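PDB 2RCI: type-2Ba cytolytic delta-endotoxin, which probably kills the larvae of dipteran insects by making pores in the epithelial cell membrane of the midgut. Local coordinates for residues Tyr15-Pro18 against Gln19-Ala22; Val164-Gln167 against Gln168-Ile172. All coordinates share one frame; numbering follows the deposited sequence.

Interaction 1: Tyr15-Pro18 against Gln19-Ala22; sequences YVEP and QYIA
Two successive backbone hydrogen bonds, Y20 N to E17 O at 2.9 Å and I21 N to P18 O at 3.1 Å, wind E17–I21 into a short 3-10 turn. Each spans three residues, and each donor stands above the carbonyl plane of its acceptor, that of I21 the more steeply, 67° out of it. The side chains settle around this turn. On one flank the CG2 methyl of V16 meets CG1 of I21 at 3.9 Å, the two side chains crossing at about a right angle. I21 is extended beyond its first torsion, with CD1 anti to CA (chi2 178°), and this lays CD1 over the CA of P18 at 3.8 Å. The arrangement illustrates how a 3-10 turn can lead into an alpha-helix: strand 11-15 has just ended, helix 21-31 begins at I21, and P18, whose ring nitrogen has no hydrogen to donate, is the first residue of the 3-10 segment. Across the turn E17 and Q19 run side by side and point the same way, their carboxylate and amide planes 76° apart. The carboxylate oxygen OE2 of E17 is hydrogen-bonded to the side-chain amide of Q143. The aliphatic part of Q19 also serves Y20, placing its CG 3.4 Å above one face of the phenol ring, offset toward the rim. CB of E17 approaches the same ring obliquely, 4.1 Å from CD2, and M151 of strand 150-162 touches both Y20 and V16.

Interaction 2: Val164-Gln167 against Gln168-Ile172; sequences VQKQ and QLLFI
V164 and Q165 meet Q168 and L169 at the start of helix 166-169, a single short turn that links strands 150-162 and 177-192, with Q165 in the N-cap position. Among the backbone bonds, the carbonyl O of Q165 takes two N-H groups, that of L169 at 3.0 Å, lying in the carbonyl plane, and that of Q168 in a weak, bent bond (127°). The N-H of L170 reaches O of K166 at 2.9 Å, and L169 to I172 form a type I turn. Apolar contacts fill the inner side: with CG1 of V164 anti to the backbone N (chi1 176°), this methyl reaches forward to CB of Q168 at 3.8 Å and CB of L169 at 4.0 Å, while Y180 of strand 177-192 touches L169 and I172. Of a different kind is the cation-pi contact that joins K166 to W124 of strand 122-127, against which L170 also packs. One water-mediated link completes the polar contacts: the water accepts from the backbone N of Q165 and donates to OE1 of Q168, bridging the cap to the first turn. At the far end, O of Q167 lies in the plane of the F171 ring, at its edge, 3.6 Å from CD2.

In the fold
Interactions 1 and 2 lie on opposite sides of the chain's centre, their own centres 37 Å apart and their nearest atoms about 24 Å, so neither touches the other. Along the chain they come in series: 15-22 runs from the end of strand 11-15 into the start of helix 21-31, whereas 164-172 lies between strands 150-162 and 177-192. The mixed sheet is what they share, since strand 150-162 is touched by side chains of interaction 1 and pairs with strand 177-192, touched by interaction 2. Both are local surface turns in the alpha/beta architecture, in which two helix layers surround the sheet; each shapes the backbone locally where one element passes to the next, at distant points of the monomer.

Interaction 1: Tyr15-Pro18 against Gln19-Ala22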
loop_
_atom_site.group_PDB
_atom_site.type_symbol
_atom_site.label_atom_id
_atom_site.label_comp_id
_atom_site.label_asym_id
_atom_site.label_seq_id
_atom_site.Cartn_x
_atom_site.Cartn_y
_atom_site.Cartn_z
ATOM N N TYR A 15 -3.768 12.301 1.877
ATOM C CA TYR A 15 -2.972 13.494 1.684
ATOM C C TYR A 15 -3.754 14.375 0.704
ATOM O O TYR A 15 -3.446 14.445 -0.482
ATOM C CB TYR A 15 -1.572 13.132 1.184
ATOM C CG TYR A 15 -0.584 14.262 1.311
ATOM C CD1 TYR A 15 0.203 14.395 2.458
ATOM C CD2 TYR A 15 -0.402 15.185 0.267
ATOM C CE1 TYR A 15 1.127 15.442 2.579
ATOM C CE2 TYR A 15 0.515 16.238 0.392
ATOM C CZ TYR A 15 1.267 16.368 1.537
ATOM O OH TYR A 15 2.195 17.420 1.668
ATOM N N VAL A 16 -4.804 15.021 1.220
ATOM C CA VAL A 16 -5.710 15.840 0.390
ATOM C C VAL A 16 -6.120 17.103 1.170
ATOM O O VAL A 16 -6.063 17.120 2.413
ATOM C CB VAL A 16 -7.018 15.046 -0.037
ATOM C CG1 VAL A 16 -6.672 13.713 -0.749
ATOM C CG2 VAL A 16 -7.911 14.759 1.187
ATOM N N GLU A 17 -6.534 18.144 0.449
ATOM C CA GLU A 17 -7.167 19.313 1.072
ATOM C C GLU A 17 -8.533 18.922 1.650
ATOM O O GLU A 17 -9.214 18.075 1.099
ATOM C CB GLU A 17 -7.347 20.432 0.034
ATOM C CG GLU A 17 -6.049 20.999 -0.544
ATOM C CD GLU A 17 -6.324 22.130 -1.546
ATOM O OE1 GLU A 17 -6.894 23.169 -1.138
ATOM O OE2 GLU A 17 -5.983 21.979 -2.728
ATOM N N PRO A 18 -8.947 19.558 2.769
ATOM C CA PRO A 18 -10.203 19.182 3.433
ATOM C C PRO A 18 -11.419 19.245 2.501
ATOM O O PRO A 18 -12.319 18.424 2.624
ATOM C CB PRO A 18 -10.333 20.209 4.567
ATOM C CG PRO A 18 -8.958 20.686 4.818
ATOM C CD PRO A 18 -8.244 20.648 3.475
ATOM N N GLN A 19 -11.421 20.200 1.569
ATOM C CA GLN A 19 -12.552 20.397 0.646
ATOM C C GLN A 19 -12.740 19.217 -0.305
ATOM O O GLN A 19 -13.804 19.072 -0.937
ATOM C CB GLN A 19 -12.358 21.689 -0.137
ATOM C CG GLN A 19 -11.220 21.605 -1.131
ATOM C CD GLN A 19 -10.723 22.945 -1.601
ATOM O OE1 GLN A 19 -11.508 23.789 -2.029
ATOM N NE2 GLN A 19 -9.407 23.145 -1.542
ATOM N N TYR A 20 -11.707 18.373 -0.394
ATOM C CA TYR A 20 -11.732 17.220 -1.263
ATOM C C TYR A 20 -11.813 15.904 -0.502
ATOM O O TYR A 20 -11.757 14.853 -1.129
ATOM C CB TYR A 20 -10.525 17.234 -2.213
ATOM C CG TYR A 20 -10.598 18.373 -3.202
ATOM C CD1 TYR A 20 -11.661 18.455 -4.094
ATOM C CD2 TYR A 20 -9.627 19.370 -3.229
ATOM C CE1 TYR A 20 -11.751 19.488 -5.012
ATOM C CE2 TYR A 20 -9.704 20.432 -4.134
ATOM C CZ TYR A 20 -10.770 20.476 -5.025
ATOM O OH TYR A 20 -10.885 21.491 -5.950
ATOM N N ILE A 21 -11.956 15.966 0.828
ATOM C CA ILE A 21 -12.105 14.753 1.652
ATOM C C ILE A 21 -13.286 13.868 1.193
ATOM O O ILE A 21 -13.173 12.637 1.192
ATOM C CB ILE A 21 -12.161 15.064 3.193
ATOM C CG1 ILE A 21 -10.771 15.492 3.718
ATOM C CG2 ILE A 21 -12.649 13.847 3.976
ATOM C CD1 ILE A 21 -10.716 15.878 5.253
ATOM N N ALA A 22 -14.407 14.491 0.808
ATOM C CA ALA A 22 -15.588 13.745 0.320
ATOM C C ALA A 22 -15.194 12.772 -0.799
ATOM O O ALA A 22 -15.534 11.592 -0.759
ATOM C CB ALA A 22 -16.655 14.720 -0.187
#

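Interaction 2: Val164-Gln167 against Gln168-Ile172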
loop_
_atom_site.group_PDB
_atom_site.type_symbol
_atom_site.label_atom_id
_atom_site.label_comp_id
_atom_site.label_asym_id
_atom_site.label_seq_id
_atom_site.Cartn_x
_atom_site.Cartn_y
_atom_site.Cartn_z
ATOM N N VAL A 164 11.350 -15.368 9.710
ATOM C CA VAL A 164 11.465 -14.920 11.100
ATOM C C VAL A 164 10.207 -15.356 11.838
ATOM O O VAL A 164 9.112 -15.146 11.335
ATOM C CB VAL A 164 11.581 -13.378 11.189
ATOM C CG1 VAL A 164 11.600 -12.915 12.624
ATOM C CG2 VAL A 164 12.850 -12.893 10.477
ATOM N N GLN A 165 10.333 -15.953 13.022
ATOM C CA GLN A 165 9.102 -16.349 13.689
ATOM C C GLN A 165 8.375 -15.119 14.279
ATOM O O GLN A 165 9.008 -14.075 14.563
ATOM C CB GLN A 165 9.274 -17.624 14.549
ATOM C CG GLN A 165 9.185 -17.548 16.005
ATOM C CD GLN A 165 7.784 -17.372 16.494
ATOM O OE1 GLN A 165 6.813 -17.988 16.008
ATOM N NE2 GLN A 165 7.657 -16.515 17.464
ATOM N N LYS A 166 7.048 -15.191 14.317
ATOM C CA LYS A 166 6.218 -13.995 14.599
ATOM C C LYS A 166 6.636 -13.153 15.808
ATOM O O LYS A 166 6.668 -11.921 15.726
ATOM C CB LYS A 166 4.757 -14.391 14.763
ATOM C CG LYS A 166 3.766 -13.218 14.662
ATOM C CD LYS A 166 2.453 -13.569 15.364
ATOM C CE LYS A 166 1.328 -12.618 14.994
ATOM N NZ LYS A 166 0.199 -12.717 15.995
ATOM N N GLN A 167 6.922 -13.812 16.937
ATOM C CA GLN A 167 7.284 -13.098 18.162
ATOM C C GLN A 167 8.465 -12.157 18.005
ATOM O O GLN A 167 8.476 -11.082 18.615
ATOM C CB GLN A 167 7.546 -14.064 19.329
ATOM C CG GLN A 167 6.306 -14.832 19.805
ATOM C CD GLN A 167 5.088 -13.960 20.064
ATOM O OE1 GLN A 167 4.026 -14.166 19.466
ATOM N NE2 GLN A 167 5.229 -12.985 20.957
ATOM N N GLN A 168 9.458 -12.576 17.218
ATOM C CA GLN A 168 10.618 -11.751 16.904
ATOM C C GLN A 168 10.246 -10.709 15.845
ATOM O O GLN A 168 10.680 -9.560 15.941
ATOM C CB GLN A 168 11.815 -12.596 16.418
ATOM C CG GLN A 168 12.610 -13.230 17.559
ATOM C CD GLN A 168 11.923 -14.450 18.130
ATOM O OE1 GLN A 168 11.514 -15.344 17.387
ATOM N NE2 GLN A 168 11.789 -14.497 19.460
ATOM N N LEU A 169 9.444 -11.113 14.851
ATOM C CA LEU A 169 9.026 -10.172 13.792
ATOM C C LEU A 169 8.303 -8.953 14.367
ATOM O O LEU A 169 8.410 -7.836 13.814
ATOM C CB LEU A 169 8.134 -10.858 12.739
ATOM C CG LEU A 169 7.946 -10.040 11.436
ATOM C CD1 LEU A 169 9.205 -10.057 10.641
ATOM C CD2 LEU A 169 6.776 -10.621 10.612
ATOM N N LEU A 170 7.563 -9.155 15.461
ATOM C CA LEU A 170 6.796 -8.081 16.090
ATOM C C LEU A 170 7.707 -6.957 16.592
ATOM O O LEU A 170 7.251 -5.835 16.863
ATOM C CB LEU A 170 5.948 -8.636 17.257
ATOM C CG LEU A 170 4.722 -9.493 16.863
ATOM C CD1 LEU A 170 3.946 -9.895 18.140
ATOM C CD2 LEU A 170 3.794 -8.771 15.889
ATOM N N PHE A 171 8.993 -7.265 16.684
ATOM C CA PHE A 171 9.986 -6.287 17.141
ATOM C C PHE A 171 11.124 -6.001 16.154
ATOM O O PHE A 171 12.121 -5.334 16.504
ATOM C CB PHE A 171 10.525 -6.717 18.504
ATOM C CG PHE A 171 9.500 -6.623 19.586
ATOM C CD1 PHE A 171 9.323 -5.440 20.288
ATOM C CD2 PHE A 171 8.644 -7.696 19.845
ATOM C CE1 PHE A 171 8.321 -5.330 21.275
ATOM C CE2 PHE A 171 7.641 -7.598 20.836
ATOM C CZ PHE A 171 7.492 -6.410 21.546
ATOM N N ILE A 172 10.984 -6.497 14.928
ATOM C CA ILE A 172 12.013 -6.277 13.914
ATOM C C ILE A 172 12.127 -4.771 13.583
ATOM O O ILE A 172 11.136 -4.035 13.638
ATOM C CB ILE A 172 11.768 -7.121 12.631
ATOM C CG1 ILE A 172 13.096 -7.314 11.861
ATOM C CG2 ILE A 172 10.693 -6.514 11.749
ATOM C CD1 ILE A 172 13.019 -8.411 10.723
HETATM O O HOH W 1 12.613 -15.766 14.741
#